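Local coordinates for Pab-dependent poly(a)-specific ribonuclease subunit PAN2 (Neurospora crassa, PDB 4CZX), which probably shortens the poly(A) tails of mRNA as the catalytic subunit of the PAN deadenylation complex, and is represented here by its N-terminal WD40 propeller domain, at residues L291-S296 against E300-A305. Sequence-based numbering, arbitrary orientation.
Sequences LHFDVS and EGKALA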
ATOM      1  N   LEU A 291      31.989 -16.457  -7.804  1.00 26.43           N
ATOM      2  CA  LEU A 291      31.154 -16.302  -9.000  1.00 25.17           C
ATOM      3  C   LEU A 291      31.550 -15.127  -9.885  1.00 26.32           C
ATOM      4  O   LEU A 291      31.301 -15.149 -11.095  1.00 28.17           O
ATOM      5  CB  LEU A 291      29.688 -16.117  -8.611  1.00 25.62           C
ATOM      6  CG  LEU A 291      28.967 -17.316  -8.002  1.00 32.73           C
ATOM      7  CD1 LEU A 291      27.524 -16.934  -7.747  1.00 35.45           C
ATOM      8  CD2 LEU A 291      29.052 -18.531  -8.913  1.00 36.74           C
ATOM      9  N   HIS A 292      32.098 -14.076  -9.273  1.00 28.39           N
ATOM     10  CA  HIS A 292      32.499 -12.881 -10.020  1.00 27.02           C
ATOM     11  C   HIS A 292      33.779 -12.291  -9.472  1.00 25.59           C
ATOM     12  O   HIS A 292      34.111 -12.465  -8.299  1.00 29.34           O
ATOM     13  CB  HIS A 292      31.393 -11.802 -10.002  1.00 24.95           C
ATOM     14  CG  HIS A 292      30.036 -12.333 -10.320  1.00 25.73           C
ATOM     15  ND1 HIS A 292      29.647 -12.671 -11.598  1.00 26.47           N
ATOM     16  CD2 HIS A 292      28.972 -12.584  -9.520  1.00 25.24           C
ATOM     17  CE1 HIS A 292      28.413 -13.149 -11.565  1.00 26.57           C
ATOM     18  NE2 HIS A 292      27.975 -13.094 -10.318  1.00 32.13           N
ATOM     19  N   PHE A 293      34.478 -11.572 -10.343  1.00 26.86           N
ATOM     20  CA  PHE A 293      35.787 -11.008 -10.045  1.00 27.50           C
ATOM     21  C   PHE A 293      35.998  -9.704 -10.816  1.00 26.07           C
ATOM     22  O   PHE A 293      35.580  -9.584 -11.969  1.00 26.64           O
ATOM     23  CB  PHE A 293      36.895 -12.021 -10.396  1.00 25.90           C
ATOM     24  CG  PHE A 293      38.278 -11.474 -10.251  1.00 30.04           C
ATOM     25  CD1 PHE A 293      38.787 -11.178  -8.995  1.00 34.24           C
ATOM     26  CD2 PHE A 293      39.073 -11.252 -11.368  1.00 34.42           C
ATOM     27  CE1 PHE A 293      40.066 -10.678  -8.851  1.00 39.19           C
ATOM     28  CE2 PHE A 293      40.362 -10.745 -11.231  1.00 36.12           C
ATOM     29  CZ  PHE A 293      40.850 -10.450  -9.972  1.00 33.67           C
ATOM     30  N   ASP A 294      36.634  -8.721 -10.186  1.00 25.58           N
ATOM     31  CA  ASP A 294      37.120  -7.561 -10.929  1.00 25.48           C
ATOM     32  C   ASP A 294      38.362  -6.984 -10.259  1.00 28.54           C
ATOM     33  O   ASP A 294      38.648  -7.275  -9.091  1.00 30.03           O
ATOM     34  CB  ASP A 294      36.018  -6.478 -11.050  1.00 25.40           C
ATOM     35  CG  ASP A 294      36.295  -5.474 -12.160  1.00 30.99           C
ATOM     36  OD1 ASP A 294      37.086  -5.797 -13.084  1.00 27.14           O
ATOM     37  OD2 ASP A 294      35.733  -4.352 -12.105  1.00 27.24           O
ATOM     38  N   VAL A 295      39.091  -6.166 -11.013  1.00 26.32           N
ATOM     39  CA  VAL A 295      40.255  -5.441 -10.503  1.00 26.58           C
ATOM     40  C   VAL A 295      40.037  -3.941 -10.725  1.00 30.03           C
ATOM     41  O   VAL A 295      39.426  -3.543 -11.714  1.00 28.60           O
ATOM     42  CB  VAL A 295      41.565  -5.896 -11.192  1.00 32.79           C
ATOM     43  CG1 VAL A 295      41.529  -5.585 -12.691  1.00 32.11           C
ATOM     44  CG2 VAL A 295      42.776  -5.239 -10.542  1.00 31.35           C
ATOM     45  N   SER A 296      40.496  -3.118  -9.791  1.00 29.75           N
ATOM     46  CA  SER A 296      40.336  -1.659  -9.903  1.00 31.18           C
ATOM     47  C   SER A 296      41.257  -1.055 -10.964  1.00 32.69           C
ATOM     48  O   SER A 296      42.209  -1.701 -11.404  1.00 32.59           O
ATOM     49  CB  SER A 296      40.603  -0.994  -8.557  1.00 33.38           C
ATOM     50  OG  SER A 296      41.984  -1.034  -8.221  1.00 38.85           O
ATOM     51  N   GLU A 300      45.192  -1.998  -7.645  1.00 40.75           N
ATOM     52  CA  GLU A 300      45.449  -2.193  -6.220  1.00 40.82           C
ATOM     53  C   GLU A 300      44.312  -2.916  -5.490  1.00 36.75           C
ATOM     54  O   GLU A 300      44.546  -3.576  -4.476  1.00 42.67           O
ATOM     55  CB  GLU A 300      45.735  -0.845  -5.558  1.00 47.47           C
ATOM     56  CG  GLU A 300      47.006  -0.190  -6.090  1.00 52.06           C
ATOM     57  CD  GLU A 300      47.286   1.165  -5.470  1.00 65.40           C
ATOM     58  OE1 GLU A 300      46.588   1.539  -4.503  1.00 65.93           O
ATOM     59  OE2 GLU A 300      48.211   1.857  -5.952  1.00 73.07           O
ATOM     60  N   GLY A 301      43.093  -2.795  -6.004  1.00 34.79           N
ATOM     61  CA  GLY A 301      41.957  -3.493  -5.423  1.00 34.58           C
ATOM     62  C   GLY A 301      41.499  -4.694  -6.231  1.00 35.84           C
ATOM     63  O   GLY A 301      41.305  -4.594  -7.444  1.00 35.55           O
ATOM     64  N   LYS A 302      41.332  -5.835  -5.554  1.00 31.54           N
ATOM     65  CA  LYS A 302      40.767  -7.037  -6.161  1.00 30.96           C
ATOM     66  C   LYS A 302      39.458  -7.399  -5.472  1.00 33.03           C
ATOM     67  O   LYS A 302      39.421  -7.549  -4.251  1.00 39.02           O
ATOM     68  CB  LYS A 302      41.728  -8.230  -6.064  1.00 34.99           C
ATOM     69  CG  LYS A 302      42.898  -8.216  -7.047  1.00 38.76           C
ATOM     70  CD  LYS A 302      43.985  -7.222  -6.652  1.00 42.04           C
ATOM     71  CE  LYS A 302      45.235  -7.420  -7.500  1.00 39.31           C
ATOM     72  NZ  LYS A 302      46.349  -6.491  -7.118  1.00 41.73           N
ATOM     73  N   ALA A 303      38.394  -7.551  -6.248  1.00 29.15           N
ATOM     74  CA  ALA A 303      37.083  -7.868  -5.672  1.00 29.01           C
ATOM     75  C   ALA A 303      36.589  -9.219  -6.148  1.00 28.13           C
ATOM     76  O   ALA A 303      36.733  -9.550  -7.320  1.00 32.08           O
ATOM     77  CB  ALA A 303      36.072  -6.790  -6.022  1.00 25.68           C
ATOM     78  N   LEU A 304      35.981  -9.976  -5.233  1.00 25.27           N
ATOM     79  CA  LEU A 304      35.474 -11.311  -5.521  1.00 24.41           C
ATOM     80  C   LEU A 304      34.100 -11.488  -4.886  1.00 30.66           C
ATOM     81  O   LEU A 304      33.936 -11.224  -3.694  1.00 33.45           O
ATOM     82  CB  LEU A 304      36.425 -12.389  -4.989  1.00 30.69           C
ATOM     83  CG  LEU A 304      37.862 -12.491  -5.503  1.00 35.27           C
ATOM     84  CD1 LEU A 304      38.791 -11.491  -4.813  1.00 46.50           C
ATOM     85  CD2 LEU A 304      38.375 -13.905  -5.309  1.00 39.81           C
ATOM     86  N   ALA A 305      33.114 -11.923  -5.665  1.00 24.90           N
ATOM     87  CA  ALA A 305      31.800 -12.203  -5.099  1.00 29.48           C
ATOM     88  C   ALA A 305      31.566 -13.701  -5.104  1.00 31.69           C
ATOM     89  O   ALA A 305      31.937 -14.373  -6.070  1.00 32.29           O
ATOM     90  CB  ALA A 305      30.696 -11.484  -5.877  1.00 27.30           C
TER
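Ala305 O takes two backbone donors from the facing strand. Leu291 N donates to Ala305 O at 2.7 Å, nearly straight and in the carbonyl plane. His292 N reaches Ala305 O at 3.2 Å, tilted 24° from that plane. Two residues opposite one make a classic beta bulge. Beyond it the hairpin is regular and antiparallel. His292 O accepts from Ala305 N, and Asp294 and Ala303 exchange bonds in both directions. At the turn, Ser296 N bonds Gly301 O, while Ser296 OG accepts from Gly301 N at 3.0 Å. The serine chi1 of 71° sets OG between its own N and carbonyl carbon, facing the glycine.

Phe293, Leu304, Val295 and Lys302 share one face of the sheet. The Phe293 ring lies alongside Leu304, whose CG meets the ring edge at Phe293 CD1, 3.8 Å away. Phe293 CE1 also reaches Lys302 CB at 4.1 Å. Its chi1 of 174° places CG beside the carbonyl carbon and turns the ring toward the neighbouring strand, with Phe293 CD1 3.1 Å from Ala303 O. The ring also packs on Ile260 and Val262 of strand 258-262. Cut back to alanine, this residue would probably leave a gap between the hairpin and that strand, and Leu304 CG would lose the ring edge beside it.

The other face carries His292, Asp294, Ala303 and Ala305. Ala305 CB sits at the His292 ring edge, 4.2 Å from His292 CD2; His292 NE2 bonds Ala30 O. The hairpin forms two of the four strands of one propeller blade. Buried Asp294 ties both neighbouring sheets to it, by a salt bridge to Arg250 and a bond from Phe35 N, and the arginine probably balances its charge.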